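Local coordinates for chitin oligosaccahride binding protein NagB1 (Paenibacillus sp. FPU-7, PDB 7EHP) that binds short chitin oligosaccharides such as N,N'-diacetylchitobiose, probably as the extracellular solute-binding component that hands them to a sugar transporter, at residues N169-V177 against R348-I356; V156-V167 against G214-Y225. All blocks are in the same frame, centred on the assembly; numbering follows the deposited sequence.

Contact 1: N169-V177 against R348-I356. With NAG (2-acetamido-2-deoxy-beta-D-glucopyranose), chain C.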
# COMPACT_ATOMS: atom_id res chain seq x y z
N ASN A 169 4.01 -9.88 -0.22
CA ASN A 169 2.57 -10.12 -0.26
C ASN A 169 1.85 -9.25 -1.28
O ASN A 169 0.67 -9.50 -1.55
CB ASN A 169 1.98 -9.91 1.14
CG ASN A 169 2.35 -11.02 2.07
OD1 ASN A 169 2.81 -12.08 1.61
ND2 ASN A 169 2.20 -10.81 3.36
N MET A 170 2.53 -8.28 -1.88
CA MET A 170 1.87 -7.36 -2.80
C MET A 170 1.44 -8.15 -4.05
O MET A 170 0.25 -8.35 -4.29
CB MET A 170 2.80 -6.19 -3.15
CG MET A 170 2.60 -5.01 -2.18
SD MET A 170 3.43 -3.48 -2.67
CE MET A 170 5.17 -3.94 -2.78
N MET A 171 2.41 -8.64 -4.82
CA MET A 171 2.04 -9.42 -6.00
C MET A 171 1.26 -10.67 -5.63
O MET A 171 0.38 -11.11 -6.39
CB MET A 171 3.28 -9.80 -6.81
CG MET A 171 2.90 -10.44 -8.14
SD MET A 171 4.20 -11.34 -8.98
CE MET A 171 5.28 -10.01 -9.50
N LEU A 172 1.53 -11.24 -4.46
CA LEU A 172 0.79 -12.41 -4.02
C LEU A 172 -0.68 -12.09 -3.88
O LEU A 172 -1.54 -12.92 -4.22
CB LEU A 172 1.38 -12.95 -2.71
CG LEU A 172 0.78 -14.18 -2.03
CD1 LEU A 172 1.00 -15.47 -2.87
CD2 LEU A 172 1.34 -14.34 -0.63
N ASN A 173 -1.00 -10.89 -3.42
CA ASN A 173 -2.35 -10.52 -3.04
C ASN A 173 -3.18 -10.78 -4.26
O ASN A 173 -4.23 -11.42 -4.28
CB ASN A 173 -2.69 -8.99 -2.92
CG ASN A 173 -3.84 -8.80 -1.98
OD1 ASN A 173 -3.79 -9.55 -1.03
ND2 ASN A 173 -5.07 -8.33 -2.53
N THR A 174 -2.63 -10.09 -5.28
CA THR A 174 -3.27 -10.00 -6.61
C THR A 174 -3.27 -11.34 -7.32
O THR A 174 -4.22 -11.65 -8.06
CB THR A 174 -2.52 -8.98 -7.49
OG1 THR A 174 -2.71 -7.63 -7.05
CG2 THR A 174 -2.91 -9.10 -8.98
N LEU A 175 -2.24 -12.16 -7.10
CA LEU A 175 -2.25 -13.46 -7.76
C LEU A 175 -3.36 -14.35 -7.22
O LEU A 175 -4.09 -14.95 -8.00
CB LEU A 175 -0.88 -14.12 -7.62
CG LEU A 175 0.04 -13.78 -8.80
CD1 LEU A 175 1.45 -14.35 -8.56
CD2 LEU A 175 -0.55 -14.32 -10.09
N TRP A 176 -3.52 -14.46 -5.88
CA TRP A 176 -4.57 -15.38 -5.44
C TRP A 176 -5.95 -14.77 -5.64
O TRP A 176 -6.94 -15.51 -5.74
CB TRP A 176 -4.45 -15.86 -3.97
CG TRP A 176 -4.94 -14.90 -2.86
CD1 TRP A 176 -6.24 -14.69 -2.51
CD2 TRP A 176 -4.15 -14.24 -1.84
NE1 TRP A 176 -6.33 -13.84 -1.44
CE2 TRP A 176 -5.06 -13.54 -1.01
CE3 TRP A 176 -2.78 -14.10 -1.60
CZ2 TRP A 176 -4.64 -12.74 0.06
CZ3 TRP A 176 -2.36 -13.30 -0.54
CH2 TRP A 176 -3.30 -12.63 0.27
N VAL A 177 -6.06 -13.44 -5.68
CA VAL A 177 -7.34 -12.82 -6.02
C VAL A 177 -7.66 -13.02 -7.50
O VAL A 177 -8.81 -13.24 -7.88
CB VAL A 177 -7.37 -11.32 -5.64
CG1 VAL A 177 -8.59 -10.61 -6.28
CG2 VAL A 177 -7.38 -11.14 -4.10
N ARG A 348 -12.47 -2.68 -11.92
CA ARG A 348 -13.05 -3.07 -10.64
C ARG A 348 -11.94 -3.27 -9.62
O ARG A 348 -10.85 -3.74 -9.94
CB ARG A 348 -13.87 -4.34 -10.80
CG ARG A 348 -15.31 -4.11 -11.22
CD ARG A 348 -16.06 -5.41 -11.18
NE ARG A 348 -15.39 -6.36 -12.07
CZ ARG A 348 -14.98 -7.56 -11.69
NH1 ARG A 348 -15.17 -7.96 -10.44
NH2 ARG A 348 -14.37 -8.36 -12.57
N GLN A 349 -12.20 -2.89 -8.37
CA GLN A 349 -11.13 -2.76 -7.39
C GLN A 349 -11.36 -3.66 -6.19
O GLN A 349 -12.50 -3.91 -5.79
CB GLN A 349 -10.98 -1.32 -6.93
CG GLN A 349 -11.11 -0.37 -8.07
CD GLN A 349 -10.24 0.81 -7.92
OE1 GLN A 349 -9.85 1.17 -6.81
NE2 GLN A 349 -9.84 1.39 -9.04
N PHE A 350 -10.25 -4.11 -5.61
CA PHE A 350 -10.31 -4.79 -4.32
C PHE A 350 -9.28 -4.18 -3.39
O PHE A 350 -8.23 -3.70 -3.84
CB PHE A 350 -10.09 -6.31 -4.47
CG PHE A 350 -8.83 -6.71 -5.19
CD1 PHE A 350 -8.79 -6.77 -6.58
CD2 PHE A 350 -7.71 -7.12 -4.48
CE1 PHE A 350 -7.64 -7.17 -7.26
CE2 PHE A 350 -6.56 -7.52 -5.15
CZ PHE A 350 -6.52 -7.55 -6.54
N PRO A 351 -9.55 -4.15 -2.09
CA PRO A 351 -8.59 -3.58 -1.15
C PRO A 351 -7.45 -4.55 -0.87
O PRO A 351 -7.50 -5.73 -1.20
CB PRO A 351 -9.43 -3.32 0.11
CG PRO A 351 -10.54 -4.31 0.04
CD PRO A 351 -10.83 -4.49 -1.44
N ALA A 352 -6.39 -4.02 -0.26
CA ALA A 352 -5.29 -4.88 0.15
C ALA A 352 -5.79 -5.87 1.19
O ALA A 352 -6.62 -5.53 2.04
CB ALA A 352 -4.14 -4.04 0.72
N PHE A 353 -5.27 -7.10 1.15
CA PHE A 353 -5.71 -8.14 2.09
C PHE A 353 -5.50 -7.73 3.55
O PHE A 353 -6.28 -8.14 4.42
CB PHE A 353 -4.97 -9.46 1.79
CG PHE A 353 -3.60 -9.55 2.40
CD1 PHE A 353 -2.50 -8.96 1.78
CD2 PHE A 353 -3.40 -10.24 3.58
CE1 PHE A 353 -1.23 -9.02 2.35
CE2 PHE A 353 -2.14 -10.32 4.16
CZ PHE A 353 -1.06 -9.71 3.55
N ASP A 354 -4.46 -6.95 3.86
CA ASP A 354 -4.22 -6.56 5.25
C ASP A 354 -5.25 -5.57 5.78
O ASP A 354 -5.24 -5.26 6.99
CB ASP A 354 -2.83 -5.96 5.38
CG ASP A 354 -2.60 -4.85 4.39
OD1 ASP A 354 -2.88 -3.67 4.73
OD2 ASP A 354 -2.19 -5.15 3.26
N SER A 355 -6.11 -5.04 4.92
CA SER A 355 -7.23 -4.26 5.43
C SER A 355 -8.37 -5.16 5.90
O SER A 355 -9.25 -4.67 6.62
CB SER A 355 -7.75 -3.30 4.36
OG SER A 355 -8.52 -4.00 3.39
N ILE A 356 -8.35 -6.44 5.53
CA ILE A 356 -9.42 -7.38 5.83
C ILE A 356 -9.01 -8.39 6.90
O ILE A 356 -9.77 -8.63 7.85
CB ILE A 356 -9.91 -8.09 4.55
CG1 ILE A 356 -10.52 -7.07 3.59
CG2 ILE A 356 -10.97 -9.15 4.89
CD1 ILE A 356 -10.61 -7.54 2.18
C1 NAG C . 1.52 -0.06 2.21
C2 NAG C . 1.45 -1.09 3.33
C3 NAG C . 0.77 -2.36 2.84
C4 NAG C . -0.60 -2.02 2.27
C5 NAG C . -0.47 -0.95 1.19
C6 NAG C . -1.80 -0.48 0.64
C7 NAG C . 3.05 -1.23 5.20
C8 NAG C . 4.43 -1.60 5.61
N2 NAG C . 2.76 -1.39 3.89
O3 NAG C . 0.62 -3.26 3.93
O4 NAG C . -1.20 -3.17 1.70
O5 NAG C . 0.20 0.21 1.71
O6 NAG C . -2.69 -0.07 1.67
O7 NAG C . 2.21 -0.83 6.01
O HOH W 1 -7.54 -8.57 -1.02

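Contact 2: V156-V167 against G214-Y225. With NAG (2-acetamido-2-deoxy-beta-D-glucopyranose), chain C.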
# COMPACT_ATOMS: atom_id res chain seq x y z
N VAL A 156 16.57 -8.63 -15.09
CA VAL A 156 15.69 -9.24 -14.10
C VAL A 156 14.25 -9.02 -14.55
O VAL A 156 13.89 -7.89 -14.88
CB VAL A 156 15.94 -8.62 -12.71
CG1 VAL A 156 14.90 -9.09 -11.71
CG2 VAL A 156 17.33 -8.96 -12.22
N PRO A 157 13.42 -10.06 -14.65
CA PRO A 157 12.03 -9.82 -15.06
C PRO A 157 11.28 -8.92 -14.08
O PRO A 157 10.76 -7.88 -14.47
CB PRO A 157 11.45 -11.23 -15.11
CG PRO A 157 12.66 -12.07 -15.49
CD PRO A 157 13.72 -11.50 -14.58
N PHE A 158 11.22 -9.31 -12.80
CA PHE A 158 10.53 -8.54 -11.77
C PHE A 158 11.55 -8.14 -10.72
O PHE A 158 12.01 -8.99 -9.95
CB PHE A 158 9.40 -9.34 -11.10
CG PHE A 158 8.14 -9.45 -11.91
CD1 PHE A 158 7.24 -8.41 -11.97
CD2 PHE A 158 7.82 -10.65 -12.56
CE1 PHE A 158 6.07 -8.52 -12.72
CE2 PHE A 158 6.65 -10.78 -13.29
CZ PHE A 158 5.77 -9.71 -13.37
N ALA A 159 11.90 -6.85 -10.68
CA ALA A 159 12.63 -6.32 -9.52
C ALA A 159 11.84 -6.64 -8.26
O ALA A 159 10.62 -6.46 -8.22
CB ALA A 159 12.82 -4.80 -9.66
N PHE A 160 12.53 -7.13 -7.23
CA PHE A 160 11.83 -7.76 -6.11
C PHE A 160 12.75 -7.85 -4.89
O PHE A 160 13.88 -8.32 -4.99
CB PHE A 160 11.32 -9.16 -6.54
CG PHE A 160 10.58 -9.91 -5.46
CD1 PHE A 160 9.40 -9.41 -4.93
CD2 PHE A 160 11.04 -11.14 -5.02
CE1 PHE A 160 8.71 -10.10 -3.95
CE2 PHE A 160 10.35 -11.84 -4.03
CZ PHE A 160 9.18 -11.31 -3.49
N ALA A 161 12.27 -7.36 -3.76
CA ALA A 161 13.04 -7.41 -2.52
C ALA A 161 12.11 -7.85 -1.41
O ALA A 161 11.02 -7.29 -1.27
CB ALA A 161 13.65 -6.03 -2.23
N SER A 162 12.52 -8.86 -0.62
CA SER A 162 11.61 -9.47 0.34
C SER A 162 12.15 -9.56 1.77
O SER A 162 11.56 -10.27 2.59
CB SER A 162 11.21 -10.88 -0.12
OG SER A 162 12.37 -11.70 -0.21
N SER A 163 13.22 -8.84 2.11
CA SER A 163 13.62 -8.74 3.51
C SER A 163 12.50 -8.13 4.36
O SER A 163 12.26 -8.56 5.50
CB SER A 163 14.91 -7.93 3.62
OG SER A 163 15.38 -7.95 4.95
N ASP A 164 11.81 -7.12 3.84
CA ASP A 164 10.59 -6.63 4.48
C ASP A 164 9.43 -7.50 4.01
O ASP A 164 9.09 -7.52 2.82
CB ASP A 164 10.36 -5.15 4.15
CG ASP A 164 11.59 -4.30 4.45
OD1 ASP A 164 12.21 -4.51 5.52
OD2 ASP A 164 11.95 -3.42 3.64
N GLY A 165 8.82 -8.23 4.94
CA GLY A 165 7.94 -9.31 4.53
C GLY A 165 6.71 -8.84 3.77
O GLY A 165 6.23 -9.55 2.87
N TRP A 166 6.18 -7.66 4.10
CA TRP A 166 4.95 -7.20 3.47
C TRP A 166 5.13 -7.01 1.97
O TRP A 166 4.15 -7.09 1.22
CB TRP A 166 4.48 -5.89 4.14
CG TRP A 166 5.34 -4.71 3.80
CD1 TRP A 166 6.47 -4.28 4.47
CD2 TRP A 166 5.16 -3.82 2.70
NE1 TRP A 166 7.00 -3.18 3.84
CE2 TRP A 166 6.21 -2.87 2.75
CE3 TRP A 166 4.21 -3.71 1.68
CZ2 TRP A 166 6.33 -1.84 1.82
CZ3 TRP A 166 4.33 -2.68 0.76
CH2 TRP A 166 5.38 -1.76 0.83
N VAL A 167 6.36 -6.76 1.52
CA VAL A 167 6.61 -6.52 0.10
C VAL A 167 6.25 -7.76 -0.72
O VAL A 167 5.70 -7.65 -1.82
CB VAL A 167 8.08 -6.11 -0.13
CG1 VAL A 167 8.35 -5.89 -1.59
CG2 VAL A 167 8.42 -4.86 0.69
N GLY A 214 12.99 -17.95 -11.60
CA GLY A 214 13.83 -16.78 -11.45
C GLY A 214 13.26 -15.53 -12.08
O GLY A 214 14.02 -14.63 -12.45
N TYR A 215 11.94 -15.47 -12.25
CA TYR A 215 11.31 -14.27 -12.79
C TYR A 215 11.11 -13.21 -11.70
O TYR A 215 11.23 -12.01 -11.96
CB TYR A 215 9.98 -14.63 -13.43
CG TYR A 215 10.12 -15.49 -14.67
CD1 TYR A 215 11.36 -15.71 -15.25
CD2 TYR A 215 9.00 -16.05 -15.28
CE1 TYR A 215 11.49 -16.48 -16.38
CE2 TYR A 215 9.12 -16.81 -16.43
CZ TYR A 215 10.38 -17.02 -16.97
OH TYR A 215 10.52 -17.78 -18.11
N LEU A 216 10.78 -13.64 -10.49
CA LEU A 216 10.96 -12.80 -9.32
C LEU A 216 12.44 -12.81 -8.97
O LEU A 216 13.06 -13.87 -8.91
CB LEU A 216 10.12 -13.33 -8.16
CG LEU A 216 8.65 -12.94 -8.25
CD1 LEU A 216 7.79 -13.79 -7.32
CD2 LEU A 216 8.49 -11.45 -7.91
N GLN A 217 13.00 -11.62 -8.76
CA GLN A 217 14.44 -11.46 -8.58
C GLN A 217 15.03 -12.42 -7.55
O GLN A 217 14.61 -12.45 -6.39
CB GLN A 217 14.73 -10.02 -8.17
CG GLN A 217 16.17 -9.77 -7.81
CD GLN A 217 16.53 -8.33 -8.00
OE1 GLN A 217 15.68 -7.44 -7.87
NE2 GLN A 217 17.79 -8.07 -8.30
N GLU A 218 16.03 -13.18 -7.98
CA GLU A 218 16.67 -14.15 -7.09
C GLU A 218 17.53 -13.44 -6.05
O GLU A 218 18.06 -12.36 -6.28
CB GLU A 218 17.53 -15.11 -7.90
CG GLU A 218 16.74 -16.01 -8.81
CD GLU A 218 17.65 -16.79 -9.73
OE1 GLU A 218 17.79 -16.40 -10.91
OE2 GLU A 218 18.25 -17.77 -9.24
N GLY A 219 17.66 -14.09 -4.89
CA GLY A 219 18.39 -13.50 -3.77
C GLY A 219 17.64 -12.41 -3.03
O GLY A 219 18.27 -11.63 -2.31
N SER A 220 16.31 -12.34 -3.18
CA SER A 220 15.55 -11.18 -2.72
C SER A 220 15.42 -11.10 -1.21
O SER A 220 15.16 -10.01 -0.68
CB SER A 220 14.15 -11.19 -3.35
OG SER A 220 13.33 -12.21 -2.78
N LEU A 221 15.59 -12.22 -0.50
CA LEU A 221 15.48 -12.24 0.95
C LEU A 221 16.50 -11.33 1.62
O LEU A 221 16.29 -10.90 2.76
CB LEU A 221 15.66 -13.66 1.48
CG LEU A 221 14.50 -14.64 1.32
CD1 LEU A 221 14.92 -16.05 1.74
CD2 LEU A 221 13.30 -14.18 2.12
N GLY A 222 17.60 -11.02 0.95
CA GLY A 222 18.56 -10.13 1.58
C GLY A 222 18.33 -8.65 1.38
O GLY A 222 19.06 -7.85 1.97
N GLN A 223 17.34 -8.24 0.60
CA GLN A 223 17.21 -6.85 0.17
C GLN A 223 15.99 -6.19 0.79
O GLN A 223 14.88 -6.72 0.72
CB GLN A 223 17.13 -6.77 -1.35
CG GLN A 223 18.41 -7.20 -2.03
CD GLN A 223 18.13 -7.84 -3.36
OE1 GLN A 223 17.29 -7.36 -4.14
NE2 GLN A 223 18.79 -8.97 -3.62
N LYS A 224 16.21 -5.00 1.37
CA LYS A 224 15.14 -4.15 1.88
C LYS A 224 14.28 -3.64 0.73
O LYS A 224 14.71 -3.58 -0.43
CB LYS A 224 15.73 -2.96 2.66
CG LYS A 224 16.76 -2.10 1.87
CD LYS A 224 17.50 -1.04 2.76
CE LYS A 224 18.88 -0.61 2.18
NZ LYS A 224 20.05 -1.48 2.59
N TYR A 225 13.05 -3.24 1.07
CA TYR A 225 12.07 -2.76 0.10
C TYR A 225 12.64 -1.82 -0.96
O TYR A 225 12.44 -2.02 -2.17
CB TYR A 225 10.93 -2.07 0.85
CG TYR A 225 9.85 -1.44 -0.02
CD1 TYR A 225 9.36 -2.09 -1.16
CD2 TYR A 225 9.30 -0.21 0.32
CE1 TYR A 225 8.35 -1.51 -1.94
CE2 TYR A 225 8.29 0.38 -0.45
CZ TYR A 225 7.82 -0.27 -1.57
OH TYR A 225 6.82 0.33 -2.31
C1 NAG C . 1.52 -0.06 2.21
C2 NAG C . 1.45 -1.09 3.33
C3 NAG C . 0.77 -2.36 2.84
C4 NAG C . -0.60 -2.02 2.27
C5 NAG C . -0.47 -0.95 1.19
C6 NAG C . -1.80 -0.48 0.64
C7 NAG C . 3.05 -1.23 5.20
C8 NAG C . 4.43 -1.60 5.61
N2 NAG C . 2.76 -1.39 3.89
O3 NAG C . 0.62 -3.26 3.93
O4 NAG C . -1.20 -3.17 1.70
O5 NAG C . 0.20 0.21 1.71
O6 NAG C . -2.69 -0.07 1.67
O7 NAG C . 2.21 -0.83 6.01
O HOH W 2 11.84 -5.84 0.94

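Contact 1: N169-V177 against R348-I356
Phe350, at the end of strand 348-350, and Phe353, in the bend after it, both reach toward helix 169-177. The Phe350 ring lies flat beneath Val177, whose CG1 stands 3.6 Å from the ring centroid and only 8° off its normal, a CH-pi contact. At the rim of the same ring, in its plane, sits Asn173 ND2. Phe353 instead receives an edge: the six-membered ring of Trp176 points at its face in a T-shaped pair, centroids 5.5 Å apart and planes at 70°. With CG between backbone N and carbonyl carbon (chi1 83°), Phe353 also brings CZ to 3.4 Å from Asn169 ND2, the amide and ring planes nearly perpendicular. An alanine in place of Phe350 would probably open a gap under Val177 and leave the Asn173 amide with less to hold it at the ring edge. An asparagine suits this buried place because its ND2, at the ring edge, also donates to a water (2.9 Å) that donates to Pro351 O (2.8 Å). Aromatic packing and one water thus join the helix to strand end and bend, beside Asp354, whose OD2 accepts a hydrogen bond from NAG O4 (2.7 Å) while OD1 pairs with Arg48.

Contact 2: V156-V167 against G214-Y225
Phe158 and Leu216 form a single beta bridge where two irregular segments run side by side: Phe158 N donates to Tyr215 O (2.8 Å), and Phe158 O accepts from Gln217 N. Beyond the type II turn Gln217-Ser220, whose Gly219 has the positive phi that glycine tolerates easily, the backbones meet again. Ser162 N donates to Ser220 O in a nearly straight bond (172°), and Gln223 N reaches that oxygen from the opposite face of its carbonyl plane. Ser163 N then donates to Gln223 O.

Side chains fill in between. Gln217 stretches out with CG anti to its N (chi1 173°), and its OE1 takes the Phe160 N-H on a lone pair, in the carbonyl plane, at 3.2 Å; an amide suits this place because it can stand in for a backbone acceptor. On the Phe160 ring, Leu216 CD2 rests over one face, 3.8 Å from the centroid. Small serines allow close approach further along, the Ser162 and Ser220 OG atoms sharing a hydrogen bond of 2.8 Å. Asp164 OD2 accepts from Tyr225 N at 2.8 Å, from above the carboxylate plane, while OD1 forms a salt bridge with Lys45. The edge of Trp166 is turned to the face of Tyr225 (planes at 64°), and Val167 CG2 packs 3.5 Å from Tyr225 CD1.

Tyr225 is held at its backbone N by Asp164 and at its OH by Asp242 and Trp245, and the ring so fixed presents its face to the indole edge, while Val167 CG2 lies against the indole face turned away from NAG. The other indole face meets the acetamido group of NAG, whose C8 is 3.5 Å from Trp166 NE1, consistent with an aromatic residue recognising the N-acetyl group.

Overall arrangement
Contacts 1 and 2 share helix 165-180, contact 2 using its first turn and contact 1 the turns that follow; their centres lie 18 Å apart. Methionines of the helix bridge them: Met171 CE packs 3.5 Å from Phe158 CD1 and 3.9 Å from Leu216 CD2, while Met170 CE comes within 4.1 Å of Tyr225 CE1. Both contacts reach the same mixed sheet, through strand 348-350 in one and strand 156-159 in the other. They also converge on one NAG. The segment bearing Asp354, packed on the helix through Phe350 and Phe353, and Trp166 in the helix's first turn address the same sugar, with Ser283 OG adding a further hydrogen bond.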